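Local coordinates for receptor-type tyrosine-protein phosphatase C (Rattus norvegicus, PDB 5FN8), which probably dephosphorylates signalling proteins on tyrosine as a receptor phosphatase required for T-cell activation, and here comprises only its extracellular domains d3-d4, at residues E67-L72 with D88-T93; S110-N115 with L157-D162. One frame throughout, in Å; residues are numbered along the deposited sequence.

Contact 1 (E67-L72 with D88-T93); sequences EYTVSL and DCNFRT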
ATOM      1  N   GLU B  67     -11.747  -4.340  -0.928  1.00 61.68           N
ATOM      2  CA  GLU B  67     -12.650  -5.309  -1.547  1.00 63.68           C
ATOM      3  C   GLU B  67     -11.899  -6.621  -1.712  1.00 67.55           C
ATOM      4  O   GLU B  67     -10.753  -6.627  -2.181  1.00 67.48           O
ATOM      5  CB  GLU B  67     -13.100  -4.817  -2.930  1.00 65.55           C
ATOM      6  CG  GLU B  67     -14.609  -4.819  -3.109  1.00 82.87           C
ATOM      7  CD  GLU B  67     -15.236  -3.441  -3.158  1.00119.76           C
ATOM      8  OE1 GLU B  67     -14.704  -2.569  -3.882  1.00126.93           O
ATOM      9  OE2 GLU B  67     -16.291  -3.247  -2.510  1.00125.46           O
ATOM     10  N   TYR B  68     -12.535  -7.729  -1.301  1.00 63.16           N
ATOM     11  CA  TYR B  68     -11.980  -9.060  -1.421  1.00 61.39           C
ATOM     12  C   TYR B  68     -12.976 -10.033  -2.016  1.00 67.77           C
ATOM     13  O   TYR B  68     -14.191  -9.825  -1.953  1.00 68.16           O
ATOM     14  CB  TYR B  68     -11.587  -9.614  -0.057  1.00 60.73           C
ATOM     15  CG  TYR B  68     -10.398  -8.970   0.589  1.00 58.56           C
ATOM     16  CD1 TYR B  68      -9.112  -9.444   0.352  1.00 58.29           C
ATOM     17  CD2 TYR B  68     -10.559  -7.939   1.521  1.00 57.09           C
ATOM     18  CE1 TYR B  68      -8.012  -8.875   0.977  1.00 56.99           C
ATOM     19  CE2 TYR B  68      -9.466  -7.383   2.178  1.00 56.28           C
ATOM     20  CZ  TYR B  68      -8.192  -7.830   1.874  1.00 64.38           C
ATOM     21  OH  TYR B  68      -7.123  -7.292   2.530  1.00 68.59           O
ATOM     22  N   THR B  69     -12.455 -11.141  -2.526  1.00 65.93           N
ATOM     23  CA  THR B  69     -13.285 -12.218  -3.041  1.00 68.43           C
ATOM     24  C   THR B  69     -12.816 -13.520  -2.470  1.00 72.71           C
ATOM     25  O   THR B  69     -11.605 -13.729  -2.390  1.00 71.25           O
ATOM     26  CB  THR B  69     -13.501 -12.156  -4.545  1.00 78.46           C
ATOM     27  OG1 THR B  69     -14.228 -13.318  -4.909  1.00 79.86           O
ATOM     28  CG2 THR B  69     -12.218 -12.091  -5.325  1.00 79.08           C
ATOM     29  N   VAL B  70     -13.780 -14.343  -1.977  1.00 70.51           N
ATOM     30  CA  VAL B  70     -13.564 -15.642  -1.331  1.00 71.15           C
ATOM     31  C   VAL B  70     -14.241 -16.719  -2.128  1.00 76.34           C
ATOM     32  O   VAL B  70     -15.283 -16.468  -2.735  1.00 77.42           O
ATOM     33  CB  VAL B  70     -14.116 -15.734   0.124  1.00 75.33           C
ATOM     34  CG1 VAL B  70     -13.338 -16.740   0.974  1.00 76.20           C
ATOM     35  CG2 VAL B  70     -14.151 -14.411   0.793  1.00 73.73           C
ATOM     36  N   SER B  71     -13.714 -17.952  -2.008  1.00 72.22           N
ATOM     37  CA  SER B  71     -14.241 -19.204  -2.553  1.00 72.61           C
ATOM     38  C   SER B  71     -13.811 -20.375  -1.664  1.00 75.97           C
ATOM     39  O   SER B  71     -12.735 -20.347  -1.044  1.00 72.52           O
ATOM     40  CB  SER B  71     -13.844 -19.414  -4.011  1.00 75.13           C
ATOM     41  OG  SER B  71     -12.456 -19.244  -4.228  1.00 87.10           O
ATOM     42  N   LEU B  72     -14.702 -21.360  -1.527  1.00 76.40           N
ATOM     43  CA  LEU B  72     -14.404 -22.558  -0.738  1.00 78.58           C
ATOM     44  C   LEU B  72     -14.439 -23.790  -1.537  1.00 81.02           C
ATOM     45  O   LEU B  72     -15.270 -23.910  -2.429  1.00 79.86           O
ATOM     46  CB  LEU B  72     -15.278 -22.698   0.499  1.00 80.64           C
ATOM     47  CG  LEU B  72     -14.591 -22.135   1.699  1.00 83.74           C
ATOM     48  CD1 LEU B  72     -15.184 -20.824   2.098  1.00 83.04           C
ATOM     49  CD2 LEU B  72     -14.438 -23.142   2.791  1.00 85.55           C
ATOM     50  N   ASP B  88     -18.409 -16.812  -6.603  1.00 86.63           N
ATOM     51  CA  ASP B  88     -17.418 -16.242  -5.696  1.00 83.04           C
ATOM     52  C   ASP B  88     -18.161 -15.307  -4.764  1.00 85.43           C
ATOM     53  O   ASP B  88     -19.148 -14.676  -5.174  1.00 84.80           O
ATOM     54  CB  ASP B  88     -16.359 -15.448  -6.470  1.00 81.92           C
ATOM     55  CG  ASP B  88     -15.234 -16.278  -7.052  1.00 92.18           C
ATOM     56  OD1 ASP B  88     -14.985 -17.388  -6.538  1.00 95.17           O
ATOM     57  OD2 ASP B  88     -14.576 -15.803  -8.000  1.00 97.63           O
ATOM     58  N   CYS B  89     -17.713 -15.238  -3.508  1.00 80.73           N
ATOM     59  CA  CYS B  89     -18.351 -14.384  -2.539  1.00 80.61           C
ATOM     60  C   CYS B  89     -17.530 -13.104  -2.337  1.00 79.77           C
ATOM     61  O   CYS B  89     -16.332 -13.171  -2.064  1.00 77.41           O
ATOM     62  CB  CYS B  89     -18.607 -15.122  -1.235  1.00 83.66           C
ATOM     63  SG  CYS B  89     -19.730 -14.246  -0.119  1.00 89.69           S
ATOM     64  N   ASN B  90     -18.167 -11.948  -2.548  1.00 74.49           N
ATOM     65  CA  ASN B  90     -17.494 -10.645  -2.454  1.00 71.27           C
ATOM     66  C   ASN B  90     -17.866  -9.911  -1.188  1.00 71.66           C
ATOM     67  O   ASN B  90     -19.025  -9.925  -0.772  1.00 71.79           O
ATOM     68  CB  ASN B  90     -17.790  -9.765  -3.673  1.00 69.43           C
ATOM     69  CG  ASN B  90     -17.643 -10.486  -4.983  1.00 96.61           C
ATOM     70  OD1 ASN B  90     -16.534 -10.768  -5.447  1.00 92.35           O
ATOM     71  ND2 ASN B  90     -18.772 -10.868  -5.558  1.00 91.51           N
ATOM     72  N   PHE B  91     -16.864  -9.295  -0.567  1.00 65.12           N
ATOM     73  CA  PHE B  91     -17.015  -8.497   0.644  1.00 64.26           C
ATOM     74  C   PHE B  91     -15.988  -7.346   0.649  1.00 67.99           C
ATOM     75  O   PHE B  91     -15.071  -7.299  -0.181  1.00 66.32           O
ATOM     76  CB  PHE B  91     -16.924  -9.379   1.919  1.00 66.09           C
ATOM     77  CG  PHE B  91     -15.529  -9.852   2.258  1.00 66.34           C
ATOM     78  CD1 PHE B  91     -15.012 -11.015   1.689  1.00 70.75           C
ATOM     79  CD2 PHE B  91     -14.726  -9.132   3.136  1.00 65.75           C
ATOM     80  CE1 PHE B  91     -13.715 -11.447   1.995  1.00 70.68           C
ATOM     81  CE2 PHE B  91     -13.420  -9.538   3.409  1.00 67.53           C
ATOM     82  CZ  PHE B  91     -12.926 -10.700   2.850  1.00 67.93           C
ATOM     83  N   ARG B  92     -16.178  -6.407   1.565  1.00 65.41           N
ATOM     84  CA  ARG B  92     -15.292  -5.275   1.774  1.00 62.31           C
ATOM     85  C   ARG B  92     -15.080  -5.121   3.246  1.00 64.53           C
ATOM     86  O   ARG B  92     -16.045  -5.143   4.003  1.00 63.99           O
ATOM     87  CB  ARG B  92     -15.818  -3.966   1.146  1.00 57.28           C
ATOM     88  CG  ARG B  92     -14.695  -2.867   1.052  1.00 67.19           C
ATOM     89  CD  ARG B  92     -15.144  -1.518   0.535  1.00 63.63           C
ATOM     90  NE  ARG B  92     -16.381  -1.131   1.210  1.00 85.36           N
ATOM     91  CZ  ARG B  92     -17.375  -0.455   0.636  1.00 98.01           C
ATOM     92  NH1 ARG B  92     -17.272  -0.041  -0.625  1.00 78.36           N
ATOM     93  NH2 ARG B  92     -18.475  -0.177   1.325  1.00 74.97           N
ATOM     94  N   THR B  93     -13.816  -5.005   3.671  1.00 60.31           N
ATOM     95  CA  THR B  93     -13.513  -4.765   5.078  1.00 59.85           C
ATOM     96  C   THR B  93     -13.998  -3.321   5.438  1.00 64.67           C
ATOM     97  O   THR B  93     -14.125  -2.432   4.564  1.00 62.99           O
ATOM     98  CB  THR B  93     -12.032  -5.007   5.385  1.00 62.59           C
ATOM     99  OG1 THR B  93     -11.235  -4.364   4.387  1.00 63.33           O
ATOM    100  CG2 THR B  93     -11.688  -6.487   5.480  1.00 55.30           C
TER
HETATM  101  O   HOH W   1     -14.998  -0.062  -2.235  1.00 70.70           O
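Asp88 enters alongside residues 69-71 of strand 67-76, its CB 3.4 Å from Thr69 OG1. At Cys89 the backbone pairs with Val70 in both directions, N to O 2.8 Å each way and nearly straight. Its SG, anti to the backbone N, forms a disulfide with Cys13 of the second subunit. Asn90 faces Thr69 in a non-hydrogen-bonded pair; the two side chains run side by side, and OD1 comes to 3.5 Å from Thr69 CB. These are probably strands F and G of the fibronectin type III domain d3, an antiparallel pair whose sheet continues through a strand of the second subunit beside residues 68-72. Phe91 exchanges two bonds with Tyr68, the one from Tyr68 N to Phe91 O being 2.8 Å long and almost linear (175°). With CG in the crowded position between backbone N and carbonyl carbon (chi1 74°), the Phe91 ring takes Tyr68 CB over its face, 3.8 Å from the centroid. Val70 CG2 presses tightly on the ring edge, 3.2 Å from Phe91 CE1. The Tyr68 ring is tilted only 17° from the Phe91 ring but slid so far that they barely overlap; its OH, hydrogen-bonded to Arg63 N, makes the tyrosine corner of the fold. Arg92 meets Glu67 on the face of Thr69 and Asn90 by a long salt bridge, Glu67 OE2 well out of the guanidinium plane, 3.8 Å from NH1; an in-plane water links NH1 to OE1. Thr93 OG1 is hydrogen-bonded to Arg63 O and Thr66 N.

Contact 2 (S110-N115 with L157-D162); sequences SDNSIN and LYYSTD. With NAG (2-acetamido-2-deoxy-beta-D-glucopyranose), chain I.
Asn112 meets the 157-162 loop with both its backbone and its side chain. Its carbonyl oxygen accepts the N-H of Leu157 at 3.0 Å from N to O, the donor lying in the carbonyl plane and the bond fairly straight (161°). Its side-chain amide turns back toward the same residue: ND2 gives only a weak bond to Leu157 O, 3.4 Å away and bent to 131°. Asn112 thus reaches both the N-H and, weakly, the C=O of Leu157. CG sits in the crowded position between the backbone N and the carbonyl carbon (chi1 71°), which brings the amide back over the loop; the amide plane lies almost parallel to the Tyr159 ring. Asn112 CB rests over one face of that ring, displaced toward its rim, 4.0 Å from the centroid. Asp111 comes at the same ring in its plane, CB touching the edge at CE1, 3.4 Å away. Asp111 and Asn112 thus touch the Tyr159 ring at an edge and over a face.

The segments are probably the A-B turn, leading into strand 114-119, and the E-F turn of fibronectin type III domain d4. Beneath the polar pair Leu157 swings its CD1 inward to Ile114 CG1, the two side chains crossing at about a right angle, 3.8 Å apart; Tyr163 also packs on Leu157, and Phe165 on Ile114. Tyr163 OH is hydrogen-bonded to Tyr158 N, the tyrosine corner of the domain, tying the E-F turn to strand 162-170. Within the A-B turn Asn112 N makes a weak bond to Ser110 OG. At the start of the strand Asn115 carries a glycan, its ND2 bonded to NAG C1, on the side directed away from residues 157-162.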
ATOM      1  N   SER B 110       4.388  35.633   5.703  1.00 95.95           N
ATOM      2  CA  SER B 110       4.506  37.073   5.940  1.00 96.97           C
ATOM      3  C   SER B 110       4.773  37.301   7.451  1.00101.74           C
ATOM      4  O   SER B 110       5.162  36.359   8.153  1.00 98.74           O
ATOM      5  CB  SER B 110       3.253  37.810   5.451  1.00 97.85           C
ATOM      6  OG  SER B 110       2.373  38.227   6.484  1.00 97.06           O
ATOM      7  N   ASP B 111       4.587  38.545   7.938  1.00102.72           N
ATOM      8  CA  ASP B 111       4.797  38.925   9.339  1.00103.91           C
ATOM      9  C   ASP B 111       3.790  38.231  10.284  1.00105.48           C
ATOM     10  O   ASP B 111       4.189  37.722  11.339  1.00105.33           O
ATOM     11  CB  ASP B 111       4.732  40.461   9.494  1.00109.31           C
ATOM     12  CG  ASP B 111       5.823  41.256   8.772  1.00124.02           C
ATOM     13  OD1 ASP B 111       6.163  40.896   7.617  1.00124.53           O
ATOM     14  OD2 ASP B 111       6.295  42.277   9.340  1.00131.04           O
ATOM     15  N   ASN B 112       2.499  38.186   9.882  1.00 99.06           N
ATOM     16  CA  ASN B 112       1.409  37.571  10.652  1.00 95.47           C
ATOM     17  C   ASN B 112       0.681  36.406   9.873  1.00 94.74           C
ATOM     18  O   ASN B 112      -0.484  36.104  10.146  1.00 92.43           O
ATOM     19  CB  ASN B 112       0.428  38.675  11.089  1.00 93.73           C
ATOM     20  CG  ASN B 112      -0.418  39.293   9.987  1.00112.19           C
ATOM     21  OD1 ASN B 112      -0.176  39.116   8.779  1.00105.99           O
ATOM     22  ND2 ASN B 112      -1.444  40.039  10.389  1.00101.33           N
ATOM     23  N   SER B 113       1.391  35.790   8.902  1.00 90.09           N
ATOM     24  CA  SER B 113       0.929  34.747   7.977  1.00 87.91           C
ATOM     25  C   SER B 113       1.853  33.506   8.049  1.00 89.44           C
ATOM     26  O   SER B 113       3.074  33.667   8.054  1.00 90.45           O
ATOM     27  CB  SER B 113       0.936  35.312   6.555  1.00 93.01           C
ATOM     28  OG  SER B 113       0.030  34.712   5.647  1.00102.09           O
ATOM     29  N   ILE B 114       1.265  32.285   8.101  1.00 81.86           N
ATOM     30  CA  ILE B 114       1.947  30.976   8.168  1.00 79.04           C
ATOM     31  C   ILE B 114       1.395  30.063   7.088  1.00 80.63           C
ATOM     32  O   ILE B 114       0.186  29.967   6.903  1.00 77.68           O
ATOM     33  CB  ILE B 114       1.804  30.275   9.577  1.00 80.32           C
ATOM     34  CG1 ILE B 114       2.297  31.116  10.792  1.00 81.29           C
ATOM     35  CG2 ILE B 114       2.299  28.802   9.614  1.00 78.11           C
ATOM     36  CD1 ILE B 114       3.646  31.650  10.759  1.00 90.23           C
ATOM     37  N   ASN B 115       2.286  29.368   6.398  1.00 80.00           N
ATOM     38  CA  ASN B 115       1.942  28.385   5.371  1.00 79.13           C
ATOM     39  C   ASN B 115       2.207  26.992   5.954  1.00 78.76           C
ATOM     40  O   ASN B 115       3.249  26.782   6.600  1.00 77.05           O
ATOM     41  CB  ASN B 115       2.757  28.620   4.087  1.00 85.78           C
ATOM     42  CG  ASN B 115       2.133  29.534   3.051  1.00122.96           C
ATOM     43  OD1 ASN B 115       1.209  30.319   3.332  1.00114.64           O
ATOM     44  ND2 ASN B 115       2.668  29.418   1.825  1.00130.21           N
ATOM     45  N   LEU B 157      -2.944  36.624  11.820  1.00 83.92           N
ATOM     46  CA  LEU B 157      -2.606  36.181  13.177  1.00 81.46           C
ATOM     47  C   LEU B 157      -1.998  37.355  13.964  1.00 87.79           C
ATOM     48  O   LEU B 157      -1.733  38.412  13.380  1.00 89.45           O
ATOM     49  CB  LEU B 157      -1.609  34.993  13.135  1.00 79.33           C
ATOM     50  CG  LEU B 157      -2.005  33.723  12.365  1.00 80.72           C
ATOM     51  CD1 LEU B 157      -0.794  32.894  12.083  1.00 80.75           C
ATOM     52  CD2 LEU B 157      -3.000  32.861  13.149  1.00 78.67           C
ATOM     53  N   TYR B 158      -1.786  37.188  15.286  1.00 84.08           N
ATOM     54  CA  TYR B 158      -1.143  38.229  16.101  1.00 85.38           C
ATOM     55  C   TYR B 158       0.364  38.186  15.798  1.00 90.63           C
ATOM     56  O   TYR B 158       0.865  37.136  15.371  1.00 87.40           O
ATOM     57  CB  TYR B 158      -1.470  38.080  17.597  1.00 85.90           C
ATOM     58  CG  TYR B 158      -2.932  38.325  17.937  1.00 87.69           C
ATOM     59  CD1 TYR B 158      -3.517  39.574  17.738  1.00 92.72           C
ATOM     60  CD2 TYR B 158      -3.706  37.333  18.531  1.00 85.99           C
ATOM     61  CE1 TYR B 158      -4.849  39.817  18.085  1.00 94.77           C
ATOM     62  CE2 TYR B 158      -5.045  37.557  18.860  1.00 86.67           C
ATOM     63  CZ  TYR B 158      -5.607  38.805  18.652  1.00 98.27           C
ATOM     64  OH  TYR B 158      -6.923  39.038  18.999  1.00 98.46           O
ATOM     65  N   TYR B 159       1.054  39.337  15.959  1.00 91.20           N
ATOM     66  CA  TYR B 159       2.445  39.595  15.567  1.00 93.75           C
ATOM     67  C   TYR B 159       3.625  38.871  16.214  1.00103.00           C
ATOM     68  O   TYR B 159       4.598  38.569  15.496  1.00105.64           O
ATOM     69  CB  TYR B 159       2.732  41.099  15.400  1.00 96.91           C
ATOM     70  CG  TYR B 159       2.242  41.616  14.066  1.00 98.16           C
ATOM     71  CD1 TYR B 159       2.913  41.298  12.884  1.00 99.59           C
ATOM     72  CD2 TYR B 159       1.065  42.354  13.970  1.00 99.46           C
ATOM     73  CE1 TYR B 159       2.452  41.751  11.645  1.00100.38           C
ATOM     74  CE2 TYR B 159       0.594  42.810  12.737  1.00101.48           C
ATOM     75  CZ  TYR B 159       1.289  42.500  11.573  1.00108.35           C
ATOM     76  OH  TYR B 159       0.832  42.914  10.342  1.00108.92           O
ATOM     77  N   SER B 160       3.601  38.636  17.536  1.00 98.90           N
ATOM     78  CA  SER B 160       4.734  37.937  18.164  1.00 98.61           C
ATOM     79  C   SER B 160       4.161  36.867  19.065  1.00100.77           C
ATOM     80  O   SER B 160       4.280  36.917  20.290  1.00101.10           O
ATOM     81  CB  SER B 160       5.648  38.915  18.905  1.00104.05           C
ATOM     82  OG  SER B 160       6.554  39.551  18.019  1.00112.03           O
ATOM     83  N   THR B 161       3.477  35.910  18.431  1.00 94.95           N
ATOM     84  CA  THR B 161       2.753  34.862  19.135  1.00 92.04           C
ATOM     85  C   THR B 161       3.178  33.455  18.726  1.00 93.34           C
ATOM     86  O   THR B 161       3.472  33.196  17.553  1.00 92.46           O
ATOM     87  CB  THR B 161       1.240  35.155  19.009  1.00 98.53           C
ATOM     88  OG1 THR B 161       0.996  36.522  19.392  1.00101.10           O
ATOM     89  CG2 THR B 161       0.366  34.212  19.846  1.00 94.19           C
ATOM     90  N   ASP B 162       3.233  32.554  19.723  1.00 87.91           N
ATOM     91  CA  ASP B 162       3.507  31.128  19.535  1.00 84.98           C
ATOM     92  C   ASP B 162       2.165  30.463  19.201  1.00 83.13           C
ATOM     93  O   ASP B 162       1.158  30.664  19.902  1.00 81.13           O
ATOM     94  CB  ASP B 162       4.080  30.473  20.813  1.00 87.44           C
ATOM     95  CG  ASP B 162       5.262  31.172  21.450  1.00106.78           C
ATOM     96  OD1 ASP B 162       6.375  31.109  20.870  1.00107.53           O
ATOM     97  OD2 ASP B 162       5.087  31.737  22.558  1.00120.26           O
TER
HETATM   98  C1  NAG I1190       2.243  30.187   0.692  1.00122.48           C
HETATM   99  C2  NAG I1190       3.444  30.672  -0.123  1.00123.53           C
HETATM  100  C3  NAG I1190       2.874  31.518  -1.262  1.00124.71           C
HETATM  101  C4  NAG I1190       1.960  30.671  -2.146  1.00125.49           C
HETATM  102  C5  NAG I1190       0.888  29.967  -1.311  1.00125.19           C
HETATM  103  C6  NAG I1190       0.151  28.892  -2.080  1.00125.45           C
HETATM  104  C7  NAG I1190       5.562  30.943   1.121  1.00121.32           C
HETATM  105  C8  NAG I1190       6.319  31.821   2.068  1.00121.30           C
HETATM  106  N2  NAG I1190       4.391  31.437   0.674  1.00123.10           N
HETATM  107  O3  NAG I1190       3.933  32.063  -2.041  1.00124.56           O
HETATM  108  O4  NAG I1190       1.342  31.489  -3.136  1.00125.88           O
HETATM  109  O5  NAG I1190       1.489  29.322  -0.172  1.00124.41           O
HETATM  110  O6  NAG I1190      -0.876  28.274  -1.309  1.00124.64           O
HETATM  111  O7  NAG I1190       5.983  29.839   0.785  1.00119.23           O

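Overall arrangement
Contact 1 lies in the first fibronectin type III domain and contact 2 in the second, their centres about 52 Å apart on opposite sides of the chain's centre, with no touch between them. Contact 1 joins two neighbouring strands of one sheet and is mainly buried; regular backbone pairing, packed aromatics and the second subunit define it. Contact 2 joins two turns at the domain's end, is only partly buried, and rests on two hydrogen bonds at one asparagine, one of them weak, a ring touched over a face and at an edge, and one apolar pair beneath. Contact 1 includes the tyrosine of its corner, Tyr68, whereas contact 2 borders that of Tyr163.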